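Side-chain contacts in E3 SUMO-protein ligase SIZ1 (Saccharomyces cerevisiae, PDB 3I2D), which acts as a SUMO E3 ligase that promotes attachment of SUMO (Smt3) to septins and PCNA, working with the conjugating enzyme UBC9 through its SP-RING zinc finger: residues I305-F308 and V309-L313; K101-K104 and A105-N108; H281-Q285 and I286-Q290; C273-A276 and L277-L280. All blocks are in the same frame, centred on the assembly; numbering follows the deposited sequence.

Contact 1: I305-F308 and V309-L313; sequences ISEF and VDDIL
With chi1 at 154°, the OG of Ser306 swings away from its own backbone nitrogen and reaches forward to Val309, while the first torsion of Phe308 (chi1 -175°) places its ring where CE2 meets CD1 of Ile312. The serine is the N-cap of helix 307-313, a worked example of how a hydroxyl starts a helix. Val309 N donates to Ser306 OG at 3.1 Å in a fairly straight bond, and the same hydroxyl lies beside CG2 of Val309. The carbonyl of Ser306 opens the regular helical bonding by accepting from Asp310 N at 2.8 Å, nearly along the C=O axis. With an alanine here the hydroxyl is gone, and Val309 N is likely to lose its capping acceptor. One turn on, CD1 of Ile312 comes in obliquely to the Phe308 ring, 3.4 Å from CE2. Glu307 and Asp311 run side by side, their carboxylate planes only 10° apart; Glu307 OE1 and Asp311 OD2 stay 5.1 Å from each other, and Asp311 has a weak, long ion pair with Lys222. Phe308 also packs on helix 222-234 and strand 322-326, which Ile312 touches too, while Val309 and Asp310 lie against Pro262 of strand 262-265.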
ATOM      1  N   ILE A 305      -6.727  16.952  -3.967  1.00 45.73           N
ATOM      2  CA  ILE A 305      -7.048  17.949  -2.956  1.00 39.07           C
ATOM      3  C   ILE A 305      -8.293  18.666  -3.432  1.00 42.84           C
ATOM      4  O   ILE A 305      -8.460  18.876  -4.627  1.00 45.65           O
ATOM      5  CB  ILE A 305      -5.919  19.015  -2.822  1.00 39.48           C
ATOM      6  CG1 ILE A 305      -4.663  18.383  -2.221  1.00 36.43           C
ATOM      7  CG2 ILE A 305      -6.398  20.200  -1.967  1.00 33.26           C
ATOM      8  CD1 ILE A 305      -4.915  17.689  -0.916  1.00 30.97           C
ATOM      9  N   SER A 306      -9.168  19.037  -2.503  1.00 46.77           N
ATOM     10  CA  SER A 306     -10.379  19.771  -2.847  1.00 47.77           C
ATOM     11  C   SER A 306     -10.075  21.249  -2.677  1.00 48.89           C
ATOM     12  O   SER A 306      -9.890  21.725  -1.564  1.00 49.61           O
ATOM     13  CB  SER A 306     -11.531  19.388  -1.926  1.00 48.05           C
ATOM     14  OG  SER A 306     -12.479  20.439  -1.838  1.00 49.72           O
ATOM     15  N   GLU A 307     -10.026  21.968  -3.789  1.00 52.29           N
ATOM     16  CA  GLU A 307      -9.732  23.384  -3.759  1.00 56.29           C
ATOM     17  C   GLU A 307     -10.779  24.153  -2.964  1.00 59.24           C
ATOM     18  O   GLU A 307     -10.448  25.091  -2.223  1.00 54.31           O
ATOM     19  CB  GLU A 307      -9.657  23.929  -5.179  1.00 63.21           C
ATOM     20  CG  GLU A 307      -9.049  25.311  -5.249  1.00 77.74           C
ATOM     21  CD  GLU A 307      -8.982  25.839  -6.661  1.00 82.93           C
ATOM     22  OE1 GLU A 307     -10.054  26.169  -7.215  1.00 84.50           O
ATOM     23  OE2 GLU A 307      -7.856  25.913  -7.210  1.00 84.04           O
ATOM     24  N   PHE A 308     -12.041  23.755  -3.106  1.00 56.89           N
ATOM     25  CA  PHE A 308     -13.096  24.438  -2.381  1.00 54.09           C
ATOM     26  C   PHE A 308     -12.822  24.398  -0.887  1.00 59.59           C
ATOM     27  O   PHE A 308     -12.728  25.447  -0.244  1.00 64.32           O
ATOM     28  CB  PHE A 308     -14.466  23.807  -2.632  1.00 47.16           C
ATOM     29  CG  PHE A 308     -15.586  24.573  -1.985  1.00 54.87           C
ATOM     30  CD1 PHE A 308     -15.990  25.806  -2.497  1.00 57.86           C
ATOM     31  CD2 PHE A 308     -16.183  24.113  -0.820  1.00 52.24           C
ATOM     32  CE1 PHE A 308     -16.965  26.569  -1.857  1.00 56.72           C
ATOM     33  CE2 PHE A 308     -17.164  24.874  -0.170  1.00 57.26           C
ATOM     34  CZ  PHE A 308     -17.553  26.103  -0.691  1.00 54.24           C
ATOM     35  N   VAL A 309     -12.698  23.182  -0.346  1.00 59.83           N
ATOM     36  CA  VAL A 309     -12.457  22.973   1.078  1.00 55.67           C
ATOM     37  C   VAL A 309     -11.108  23.529   1.528  1.00 56.88           C
ATOM     38  O   VAL A 309     -10.982  24.050   2.639  1.00 54.12           O
ATOM     39  CB  VAL A 309     -12.546  21.469   1.449  1.00 56.53           C
ATOM     40  CG1 VAL A 309     -12.299  21.289   2.935  1.00 54.83           C
ATOM     41  CG2 VAL A 309     -13.910  20.927   1.103  1.00 48.31           C
ATOM     42  N   ASP A 310     -10.100  23.419   0.668  1.00 54.79           N
ATOM     43  CA  ASP A 310      -8.780  23.939   0.990  1.00 55.89           C
ATOM     44  C   ASP A 310      -8.906  25.445   1.218  1.00 62.39           C
ATOM     45  O   ASP A 310      -8.343  25.983   2.171  1.00 63.97           O
ATOM     46  CB  ASP A 310      -7.810  23.674  -0.154  1.00 59.81           C
ATOM     47  CG  ASP A 310      -6.363  23.690   0.296  1.00 68.48           C
ATOM     48  OD1 ASP A 310      -5.464  23.618  -0.574  1.00 69.68           O
ATOM     49  OD2 ASP A 310      -6.121  23.758   1.520  1.00 75.79           O
ATOM     50  N   ASP A 311      -9.651  26.123   0.344  1.00 65.33           N
ATOM     51  CA  ASP A 311      -9.855  27.567   0.462  1.00 67.24           C
ATOM     52  C   ASP A 311     -10.441  27.942   1.824  1.00 68.52           C
ATOM     53  O   ASP A 311      -9.875  28.760   2.547  1.00 67.10           O
ATOM     54  CB  ASP A 311     -10.785  28.070  -0.647  1.00 72.54           C
ATOM     55  CG  ASP A 311     -10.055  28.335  -1.956  1.00 80.65           C
ATOM     56  OD1 ASP A 311      -8.850  27.985  -2.041  1.00 78.30           O
ATOM     57  OD2 ASP A 311     -10.691  28.892  -2.891  1.00 73.11           O
ATOM     58  N   ILE A 312     -11.577  27.346   2.174  1.00 63.19           N
ATOM     59  CA  ILE A 312     -12.204  27.646   3.456  1.00 63.29           C
ATOM     60  C   ILE A 312     -11.216  27.386   4.594  1.00 67.80           C
ATOM     61  O   ILE A 312     -11.081  28.184   5.516  1.00 68.70           O
ATOM     62  CB  ILE A 312     -13.466  26.769   3.682  1.00 60.65           C
ATOM     63  CG1 ILE A 312     -14.446  26.962   2.522  1.00 54.12           C
ATOM     64  CG2 ILE A 312     -14.134  27.131   5.013  1.00 54.32           C
ATOM     65  CD1 ILE A 312     -15.716  26.166   2.668  1.00 48.65           C
ATOM     66  N   LEU A 313     -10.510  26.266   4.507  1.00 70.77           N
ATOM     67  CA  LEU A 313      -9.555  25.860   5.533  1.00 68.14           C
ATOM     68  C   LEU A 313      -8.404  26.842   5.710  1.00 68.62           C
ATOM     69  O   LEU A 313      -7.964  27.111   6.829  1.00 63.26           O
ATOM     70  CB  LEU A 313      -9.015  24.474   5.180  1.00 61.26           C
ATOM     71  CG  LEU A 313      -9.014  23.377   6.241  1.00 57.81           C
ATOM     72  CD1 LEU A 313     -10.304  23.349   7.053  1.00 55.47           C
ATOM     73  CD2 LEU A 313      -8.801  22.062   5.523  1.00 67.96           C
TER

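Contact 2: K101-K104 and A105-N108; sequences KLSK and ADYN
Leu102 and Tyr107 form the close-packed side of this turn: CD1 of the leucine lies 3.7 Å from Tyr107 CD1, the two side chains crossing at about a right angle, and Leu102 CB rests against Tyr107 CB. The other methyl, CD2, approaches CB of Asp106, so the buried leucine is held against these two residues of the helix, and it also touches Leu175. Next along the chain is Ser103, partly exposed, the N-cap of helix 104-111 in the PINIT domain, which follows strand 93-100 after a short loop. Its hydroxyl lies between its own backbone N and carbonyl carbon (chi1 76°), a setting that turns OG to the helix start, where Asp106 N donates to it at 3.2 Å. The Ser103 carbonyl in turn receives Tyr107 N at 3.0 Å, the donor tilted 25° from the carbonyl plane. A weak bond of 3.1 Å from Ser103 OG to Asp106 OD2 links the two side chains, but the main partner of this carboxylate is Arg78, which forms a salt bridge with OD1. On the solvent side the contact is looser: Lys104 and Ala105 are exposed, and the lysine runs outward fully extended from CG, its side chain touching Tyr178.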
ATOM      1  N   LYS A 101      25.328 -13.854  -1.197  1.00 80.09           N
ATOM      2  CA  LYS A 101      26.201 -12.797  -0.699  1.00 82.86           C
ATOM      3  C   LYS A 101      25.770 -11.511  -1.390  1.00 81.47           C
ATOM      4  O   LYS A 101      25.502 -11.500  -2.590  1.00 80.54           O
ATOM      5  CB  LYS A 101      27.670 -13.085  -1.018  1.00 87.24           C
ATOM      6  CG  LYS A 101      28.317 -14.127  -0.120  1.00 92.89           C
ATOM      7  CD  LYS A 101      29.841 -14.035  -0.168  1.00 93.29           C
ATOM      8  CE  LYS A 101      30.366 -12.798   0.575  1.00 94.07           C
ATOM      9  NZ  LYS A 101      29.925 -11.484   0.002  1.00 92.01           N
ATOM     10  N   LEU A 102      25.686 -10.428  -0.633  1.00 83.82           N
ATOM     11  CA  LEU A 102      25.270  -9.162  -1.217  1.00 87.86           C
ATOM     12  C   LEU A 102      26.381  -8.530  -2.031  1.00 89.30           C
ATOM     13  O   LEU A 102      27.480  -8.298  -1.519  1.00 90.89           O
ATOM     14  CB  LEU A 102      24.825  -8.188  -0.126  1.00 83.88           C
ATOM     15  CG  LEU A 102      23.468  -8.501   0.490  1.00 78.60           C
ATOM     16  CD1 LEU A 102      23.082  -7.382   1.439  1.00 75.71           C
ATOM     17  CD2 LEU A 102      22.435  -8.655  -0.622  1.00 68.89           C
ATOM     18  N   SER A 103      26.087  -8.246  -3.296  1.00 88.53           N
ATOM     19  CA  SER A 103      27.071  -7.625  -4.170  1.00 90.03           C
ATOM     20  C   SER A 103      27.380  -6.212  -3.678  1.00 91.69           C
ATOM     21  O   SER A 103      26.801  -5.727  -2.703  1.00 85.49           O
ATOM     22  CB  SER A 103      26.549  -7.546  -5.605  1.00 84.93           C
ATOM     23  OG  SER A 103      25.589  -6.513  -5.729  1.00 82.13           O
ATOM     24  N   LYS A 104      28.312  -5.562  -4.359  1.00 96.68           N
ATOM     25  CA  LYS A 104      28.688  -4.206  -4.009  1.00100.47           C
ATOM     26  C   LYS A 104      27.407  -3.380  -4.087  1.00101.08           C
ATOM     27  O   LYS A 104      26.881  -2.936  -3.064  1.00103.07           O
ATOM     28  CB  LYS A 104      29.733  -3.692  -5.011  1.00103.07           C
ATOM     29  CG  LYS A 104      30.314  -2.300  -4.748  1.00103.42           C
ATOM     30  CD  LYS A 104      31.326  -1.942  -5.846  1.00104.25           C
ATOM     31  CE  LYS A 104      31.933  -0.558  -5.661  1.00103.09           C
ATOM     32  NZ  LYS A 104      32.936  -0.249  -6.728  1.00 95.96           N
ATOM     33  N   ALA A 105      26.898  -3.223  -5.309  1.00 98.90           N
ATOM     34  CA  ALA A 105      25.692  -2.451  -5.598  1.00 96.96           C
ATOM     35  C   ALA A 105      24.499  -2.726  -4.676  1.00 97.42           C
ATOM     36  O   ALA A 105      23.749  -1.809  -4.336  1.00 98.46           O
ATOM     37  CB  ALA A 105      25.285  -2.668  -7.052  1.00 92.73           C
ATOM     38  N   ASP A 106      24.322  -3.979  -4.276  1.00 95.33           N
ATOM     39  CA  ASP A 106      23.211  -4.331  -3.404  1.00 90.75           C
ATOM     40  C   ASP A 106      23.417  -3.886  -1.954  1.00 90.30           C
ATOM     41  O   ASP A 106      22.660  -3.066  -1.439  1.00 95.26           O
ATOM     42  CB  ASP A 106      22.957  -5.847  -3.431  1.00 95.17           C
ATOM     43  CG  ASP A 106      22.415  -6.343  -4.774  1.00 95.70           C
ATOM     44  OD1 ASP A 106      21.712  -5.570  -5.465  1.00 88.88           O
ATOM     45  OD2 ASP A 106      22.676  -7.522  -5.120  1.00 87.74           O
ATOM     46  N   TYR A 107      24.444  -4.424  -1.301  1.00 88.09           N
ATOM     47  CA  TYR A 107      24.718  -4.106   0.099  1.00 82.58           C
ATOM     48  C   TYR A 107      24.597  -2.634   0.442  1.00 80.20           C
ATOM     49  O   TYR A 107      24.410  -2.277   1.600  1.00 79.93           O
ATOM     50  CB  TYR A 107      26.115  -4.579   0.517  1.00 82.91           C
ATOM     51  CG  TYR A 107      26.332  -4.436   2.008  1.00 78.24           C
ATOM     52  CD1 TYR A 107      25.851  -5.404   2.893  1.00 81.60           C
ATOM     53  CD2 TYR A 107      26.891  -3.280   2.543  1.00 74.35           C
ATOM     54  CE1 TYR A 107      25.909  -5.218   4.279  1.00 78.64           C
ATOM     55  CE2 TYR A 107      26.952  -3.084   3.924  1.00 78.37           C
ATOM     56  CZ  TYR A 107      26.457  -4.053   4.787  1.00 76.76           C
ATOM     57  OH  TYR A 107      26.477  -3.845   6.148  1.00 66.93           O
ATOM     58  N   ASN A 108      24.714  -1.782  -0.565  1.00 83.22           N
ATOM     59  CA  ASN A 108      24.645  -0.341  -0.361  1.00 90.61           C
ATOM     60  C   ASN A 108      23.279   0.162   0.108  1.00 93.27           C
ATOM     61  O   ASN A 108      23.101   0.568   1.267  1.00 92.85           O
ATOM     62  CB  ASN A 108      25.026   0.367  -1.659  1.00 94.50           C
ATOM     63  CG  ASN A 108      26.356  -0.115  -2.213  1.00101.93           C
ATOM     64  OD1 ASN A 108      26.736   0.233  -3.335  1.00101.73           O
ATOM     65  ND2 ASN A 108      27.072  -0.918  -1.429  1.00 96.95           N
TER

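Contact 3: H281-Q285 and I286-Q290; sequences HSQLQ and IPTWQ
Gln283 grips the chain beyond its helix with both ends of its side-chain amide. OE1 accepts from Thr288 N at 2.9 Å, while NE2 donates to Thr288 OG1 at 3.3 Å. That second bond is fairly straight, and the threonine oxygen lies close to the amide plane; the Thr288 N-H comes in somewhat tilted from the carbonyl plane. Together the two bonds define which way round the amide sits. Trp289 N also faces OE1, but at a distance modelled too short to carry weight. A bend of the glutamine at chi2 (-48°) brings the amide back to the backbone of residues 288 and 289.

The principle illustrated is a side chain from the last turn of a helix holding the loop that follows. Here helix 276-285 of the SP-RING finger gives way to the chain leading to the zinc ligands Cys291 and Cys294. Ile286 N still donates to Ser282 O at 2.8 Å, and a water joins Ser282 OG to Ile286 O, to which it donates.

Outward from the polar core, the Trp289 indole lies with one face against the glutamine. CG of Gln283 sits 3.9 Å from the centroid of the six-membered ring, only 3° off its normal, a CH-pi contact, and CB approaches CZ2 at 3.9 Å. OE1 lies over the same ring system, offset toward its rim, with the amide plane turned 56° from the indole. Pro287 packs its CB and CD around the carbonyl oxygen of Gln283.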
ATOM      1  N   HIS A 281      -1.432   7.499   6.215  1.00 49.31           N
ATOM      2  CA  HIS A 281      -0.779   6.900   7.377  1.00 45.37           C
ATOM      3  C   HIS A 281      -1.670   5.774   7.882  1.00 42.86           C
ATOM      4  O   HIS A 281      -1.197   4.825   8.477  1.00 48.94           O
ATOM      5  CB  HIS A 281      -0.571   7.941   8.478  1.00 41.98           C
ATOM      6  CG  HIS A 281       0.763   8.615   8.410  1.00 50.89           C
ATOM      7  ND1 HIS A 281       1.914   8.028   8.884  1.00 47.78           N
ATOM      8  CD2 HIS A 281       1.137   9.794   7.858  1.00 53.94           C
ATOM      9  CE1 HIS A 281       2.945   8.816   8.625  1.00 57.26           C
ATOM     10  NE2 HIS A 281       2.502   9.893   8.003  1.00 52.13           N
ATOM     11  N   SER A 282      -2.970   5.900   7.636  1.00 43.51           N
ATOM     12  CA  SER A 282      -3.941   4.893   8.018  1.00 38.82           C
ATOM     13  C   SER A 282      -3.829   3.699   7.061  1.00 44.59           C
ATOM     14  O   SER A 282      -3.856   2.553   7.485  1.00 46.19           O
ATOM     15  CB  SER A 282      -5.344   5.459   7.925  1.00 39.31           C
ATOM     16  OG  SER A 282      -6.262   4.487   8.375  1.00 46.98           O
ATOM     17  N   GLN A 283      -3.704   3.971   5.767  1.00 44.56           N
ATOM     18  CA  GLN A 283      -3.570   2.896   4.792  1.00 48.83           C
ATOM     19  C   GLN A 283      -2.278   2.099   5.009  1.00 47.95           C
ATOM     20  O   GLN A 283      -2.254   0.878   4.837  1.00 45.70           O
ATOM     21  CB  GLN A 283      -3.605   3.455   3.352  1.00 39.12           C
ATOM     22  CG  GLN A 283      -4.958   3.992   2.941  1.00 40.95           C
ATOM     23  CD  GLN A 283      -6.082   3.021   3.274  1.00 50.98           C
ATOM     24  OE1 GLN A 283      -6.094   1.890   2.804  1.00 51.72           O
ATOM     25  NE2 GLN A 283      -7.025   3.461   4.097  1.00 53.21           N
ATOM     26  N   LEU A 284      -1.204   2.781   5.399  1.00 45.93           N
ATOM     27  CA  LEU A 284       0.054   2.083   5.599  1.00 44.53           C
ATOM     28  C   LEU A 284      -0.063   1.053   6.703  1.00 45.50           C
ATOM     29  O   LEU A 284       0.544  -0.002   6.626  1.00 52.29           O
ATOM     30  CB  LEU A 284       1.178   3.063   5.924  1.00 46.56           C
ATOM     31  CG  LEU A 284       2.456   2.392   6.430  1.00 50.41           C
ATOM     32  CD1 LEU A 284       3.080   1.530   5.332  1.00 42.46           C
ATOM     33  CD2 LEU A 284       3.410   3.455   6.912  1.00 37.08           C
ATOM     34  N   GLN A 285      -0.852   1.350   7.728  1.00 41.17           N
ATOM     35  CA  GLN A 285      -1.028   0.431   8.838  1.00 38.66           C
ATOM     36  C   GLN A 285      -2.137  -0.584   8.581  1.00 46.01           C
ATOM     37  O   GLN A 285      -2.001  -1.774   8.885  1.00 50.33           O
ATOM     38  CB  GLN A 285      -1.388   1.195  10.107  1.00 38.90           C
ATOM     39  CG  GLN A 285      -0.366   2.206  10.573  1.00 41.08           C
ATOM     40  CD  GLN A 285       1.013   1.621  10.712  1.00 43.09           C
ATOM     41  OE1 GLN A 285       1.179   0.473  11.106  1.00 44.25           O
ATOM     42  NE2 GLN A 285       2.015   2.415  10.392  1.00 53.60           N
ATOM     43  N   ILE A 286      -3.241  -0.102   8.030  1.00 43.83           N
ATOM     44  CA  ILE A 286      -4.416  -0.930   7.770  1.00 46.80           C
ATOM     45  C   ILE A 286      -4.914  -0.681   6.338  1.00 43.87           C
ATOM     46  O   ILE A 286      -5.866   0.061   6.128  1.00 43.43           O
ATOM     47  CB  ILE A 286      -5.514  -0.560   8.807  1.00 44.48           C
ATOM     48  CG1 ILE A 286      -4.933  -0.708  10.217  1.00 45.16           C
ATOM     49  CG2 ILE A 286      -6.739  -1.442   8.639  1.00 38.60           C
ATOM     50  CD1 ILE A 286      -5.683   0.034  11.304  1.00 35.83           C
ATOM     51  N   PRO A 287      -4.271  -1.310   5.343  1.00 45.71           N
ATOM     52  CA  PRO A 287      -4.588  -1.189   3.910  1.00 48.79           C
ATOM     53  C   PRO A 287      -5.959  -1.676   3.470  1.00 49.79           C
ATOM     54  O   PRO A 287      -6.138  -2.838   3.132  1.00 57.21           O
ATOM     55  CB  PRO A 287      -3.460  -1.972   3.244  1.00 39.91           C
ATOM     56  CG  PRO A 287      -3.225  -3.063   4.229  1.00 44.28           C
ATOM     57  CD  PRO A 287      -3.230  -2.330   5.553  1.00 47.21           C
ATOM     58  N   THR A 288      -6.914  -0.757   3.470  1.00 52.41           N
ATOM     59  CA  THR A 288      -8.278  -1.031   3.068  1.00 50.08           C
ATOM     60  C   THR A 288      -8.548  -0.343   1.737  1.00 53.32           C
ATOM     61  O   THR A 288      -9.288  -0.852   0.909  1.00 56.09           O
ATOM     62  CB  THR A 288      -9.259  -0.474   4.089  1.00 51.74           C
ATOM     63  OG1 THR A 288      -9.140   0.958   4.128  1.00 48.45           O
ATOM     64  CG2 THR A 288      -8.970  -1.056   5.454  1.00 38.40           C
ATOM     65  N   TRP A 289      -7.919   0.811   1.538  1.00 54.50           N
ATOM     66  CA  TRP A 289      -8.089   1.613   0.329  1.00 50.78           C
ATOM     67  C   TRP A 289      -9.571   1.780   0.032  1.00 50.55           C
ATOM     68  O   TRP A 289     -10.069   1.358  -1.014  1.00 52.74           O
ATOM     69  CB  TRP A 289      -7.342   0.999  -0.864  1.00 46.66           C
ATOM     70  CG  TRP A 289      -5.836   1.043  -0.681  1.00 46.39           C
ATOM     71  CD1 TRP A 289      -5.029   0.021  -0.282  1.00 50.91           C
ATOM     72  CD2 TRP A 289      -4.996   2.201  -0.764  1.00 45.80           C
ATOM     73  NE1 TRP A 289      -3.740   0.468  -0.098  1.00 46.50           N
ATOM     74  CE2 TRP A 289      -3.694   1.803  -0.387  1.00 46.41           C
ATOM     75  CE3 TRP A 289      -5.218   3.540  -1.115  1.00 50.90           C
ATOM     76  CZ2 TRP A 289      -2.618   2.695  -0.347  1.00 53.95           C
ATOM     77  CZ3 TRP A 289      -4.148   4.430  -1.078  1.00 52.73           C
ATOM     78  CH2 TRP A 289      -2.863   4.002  -0.694  1.00 55.12           C
ATOM     79  N   GLN A 290     -10.247   2.391   1.007  1.00 44.30           N
ATOM     80  CA  GLN A 290     -11.670   2.697   0.986  1.00 48.53           C
ATOM     81  C   GLN A 290     -11.869   4.069   1.587  1.00 52.79           C
ATOM     82  O   GLN A 290     -11.271   4.402   2.608  1.00 57.57           O
ATOM     83  CB  GLN A 290     -12.458   1.721   1.835  1.00 50.14           C
ATOM     84  CG  GLN A 290     -12.757   0.424   1.167  1.00 63.12           C
ATOM     85  CD  GLN A 290     -13.729  -0.401   1.968  1.00 69.51           C
ATOM     86  OE1 GLN A 290     -14.353  -1.321   1.439  1.00 81.47           O
ATOM     87  NE2 GLN A 290     -13.863  -0.084   3.256  1.00 59.58           N
TER
HETATM   88  O   HOH W   1      -7.485   2.345   7.110  1.00 46.71           O

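Contact 4: C273-A276 and L277-L280; sequences CFDA and LWFL
CZ of Phe274 lies over one face of the Phe279 ring, offset toward the rim and 4.3 Å above the plane. The pair is oblique, the two rings inclined at 45° with centroids 5.0 Å apart, and Phe274 CE2 comes to 3.5 Å from Phe279 CG. At Trp278 the approach is to the edge: the carboxylate of Asp275 sits near the indole plane, OD1 being 3.5 Å from CD1, with the two planes 73° apart. Asp275 is also the N-cap of helix 276-285. Its CG lies opposite its own backbone N (chi1 -168°), which carries OD1 over the first turn, where its anti lone pair takes the N-H of Trp278 at 3.0 Å; Leu277 N adds a weaker bond. OD2 accepts from Lys260 N and Tyr261 N. A leucine in place of Asp275 would probably leave these backbone N-H groups, at the helix start and at residues 260 and 261, without their acceptor. The carbonyl of Asp275 begins the helical bonding with Phe279 N at 2.8 Å. Phe274 further packs on Leu303, and its side chain lies about 5 Å from the zinc ion bound by Cys268, His270, Cys291 and Cys294, so the strand-to-helix turn of the SP-RING finger packs beside its metal site.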
ATOM      1  N   CYS A 273     -14.574  15.903   2.903  1.00 51.60           N
ATOM      2  CA  CYS A 273     -13.261  15.413   2.522  1.00 48.75           C
ATOM      3  C   CYS A 273     -12.648  14.805   3.764  1.00 48.33           C
ATOM      4  O   CYS A 273     -13.284  14.752   4.816  1.00 45.22           O
ATOM      5  CB  CYS A 273     -12.375  16.554   2.027  1.00 54.33           C
ATOM      6  SG  CYS A 273     -12.990  17.362   0.550  1.00 57.48           S
ATOM      7  N   PHE A 274     -11.419  14.332   3.640  1.00 46.86           N
ATOM      8  CA  PHE A 274     -10.704  13.752   4.771  1.00 50.70           C
ATOM      9  C   PHE A 274      -9.247  14.132   4.560  1.00 51.21           C
ATOM     10  O   PHE A 274      -8.860  14.487   3.451  1.00 51.60           O
ATOM     11  CB  PHE A 274     -10.870  12.233   4.806  1.00 41.68           C
ATOM     12  CG  PHE A 274     -10.538  11.574   3.520  1.00 41.82           C
ATOM     13  CD1 PHE A 274     -11.540  11.286   2.601  1.00 39.60           C
ATOM     14  CD2 PHE A 274      -9.218  11.252   3.212  1.00 34.99           C
ATOM     15  CE1 PHE A 274     -11.238  10.683   1.387  1.00 38.26           C
ATOM     16  CE2 PHE A 274      -8.903  10.652   2.009  1.00 40.70           C
ATOM     17  CZ  PHE A 274      -9.919  10.362   1.086  1.00 35.83           C
ATOM     18  N   ASP A 275      -8.433  14.056   5.605  1.00 51.33           N
ATOM     19  CA  ASP A 275      -7.048  14.459   5.473  1.00 46.26           C
ATOM     20  C   ASP A 275      -6.180  13.463   4.723  1.00 45.19           C
ATOM     21  O   ASP A 275      -5.987  12.337   5.182  1.00 45.99           O
ATOM     22  CB  ASP A 275      -6.474  14.741   6.855  1.00 47.80           C
ATOM     23  CG  ASP A 275      -5.142  15.440   6.778  1.00 55.50           C
ATOM     24  OD1 ASP A 275      -4.106  14.745   6.741  1.00 56.96           O
ATOM     25  OD2 ASP A 275      -5.129  16.690   6.715  1.00 53.44           O
ATOM     26  N   ALA A 276      -5.636  13.878   3.577  1.00 45.35           N
ATOM     27  CA  ALA A 276      -4.810  12.970   2.770  1.00 47.34           C
ATOM     28  C   ALA A 276      -3.611  12.433   3.537  1.00 49.12           C
ATOM     29  O   ALA A 276      -3.143  11.321   3.282  1.00 50.73           O
ATOM     30  CB  ALA A 276      -4.340  13.649   1.478  1.00 36.97           C
ATOM     31  N   LEU A 277      -3.106  13.207   4.487  1.00 48.54           N
ATOM     32  CA  LEU A 277      -1.962  12.720   5.229  1.00 47.97           C
ATOM     33  C   LEU A 277      -2.368  11.597   6.163  1.00 46.55           C
ATOM     34  O   LEU A 277      -1.669  10.582   6.244  1.00 49.09           O
ATOM     35  CB  LEU A 277      -1.283  13.842   6.023  1.00 48.12           C
ATOM     36  CG  LEU A 277       0.027  13.352   6.641  1.00 47.16           C
ATOM     37  CD1 LEU A 277       0.959  12.802   5.562  1.00 38.98           C
ATOM     38  CD2 LEU A 277       0.671  14.484   7.377  1.00 54.34           C
ATOM     39  N   TRP A 278      -3.491  11.769   6.861  1.00 36.20           N
ATOM     40  CA  TRP A 278      -3.939  10.736   7.777  1.00 41.16           C
ATOM     41  C   TRP A 278      -4.429   9.544   6.998  1.00 45.48           C
ATOM     42  O   TRP A 278      -4.162   8.406   7.367  1.00 50.10           O
ATOM     43  CB  TRP A 278      -5.046  11.232   8.710  1.00 41.70           C
ATOM     44  CG  TRP A 278      -4.528  12.046   9.876  1.00 49.12           C
ATOM     45  CD1 TRP A 278      -4.327  13.392   9.911  1.00 47.32           C
ATOM     46  CD2 TRP A 278      -4.129  11.549  11.161  1.00 55.37           C
ATOM     47  NE1 TRP A 278      -3.830  13.773  11.135  1.00 47.91           N
ATOM     48  CE2 TRP A 278      -3.698  12.663  11.923  1.00 55.68           C
ATOM     49  CE3 TRP A 278      -4.094  10.274  11.743  1.00 47.01           C
ATOM     50  CZ2 TRP A 278      -3.237  12.540  13.240  1.00 54.68           C
ATOM     51  CZ3 TRP A 278      -3.638  10.153  13.051  1.00 56.66           C
ATOM     52  CH2 TRP A 278      -3.215  11.282  13.786  1.00 55.23           C
ATOM     53  N   PHE A 279      -5.144   9.788   5.912  1.00 41.63           N
ATOM     54  CA  PHE A 279      -5.619   8.675   5.126  1.00 43.75           C
ATOM     55  C   PHE A 279      -4.450   7.752   4.753  1.00 47.74           C
ATOM     56  O   PHE A 279      -4.550   6.525   4.851  1.00 51.14           O
ATOM     57  CB  PHE A 279      -6.292   9.177   3.854  1.00 40.09           C
ATOM     58  CG  PHE A 279      -6.751   8.078   2.947  1.00 38.54           C
ATOM     59  CD1 PHE A 279      -7.849   7.296   3.281  1.00 41.83           C
ATOM     60  CD2 PHE A 279      -6.077   7.814   1.758  1.00 40.97           C
ATOM     61  CE1 PHE A 279      -8.280   6.257   2.436  1.00 41.94           C
ATOM     62  CE2 PHE A 279      -6.495   6.779   0.906  1.00 46.68           C
ATOM     63  CZ  PHE A 279      -7.601   6.000   1.249  1.00 40.54           C
ATOM     64  N   LEU A 280      -3.336   8.351   4.339  1.00 48.62           N
ATOM     65  CA  LEU A 280      -2.163   7.601   3.903  1.00 45.73           C
ATOM     66  C   LEU A 280      -1.408   6.911   5.022  1.00 49.42           C
ATOM     67  O   LEU A 280      -0.805   5.866   4.802  1.00 54.12           O
ATOM     68  CB  LEU A 280      -1.236   8.523   3.111  1.00 47.72           C
ATOM     69  CG  LEU A 280      -1.773   8.905   1.732  1.00 43.80           C
ATOM     70  CD1 LEU A 280      -1.105  10.171   1.231  1.00 48.58           C
ATOM     71  CD2 LEU A 280      -1.530   7.758   0.775  1.00 49.71           C
TER

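From the N terminus, contact 2 comes first, at the turn from strand 93-100 into helix 104-111 of the PINIT domain. It stands apart, its centre about 47 Å from that of contact 1. The other three belong to the SP-RING finger and follow in series, none enclosing or crossing another. Contact 4 starts helix 276-285 and contact 3 ends it, closing the turn into the chain that brings Cys291 and Cys294 to the zinc ion; they meet where Trp289 packs on Phe279 and Leu280. Contact 1 then opens helix 307-313 after strand 303-305. It touches contact 4 through Cys273, whose SG lies against Ser306 and Val309, joining the two helix starts.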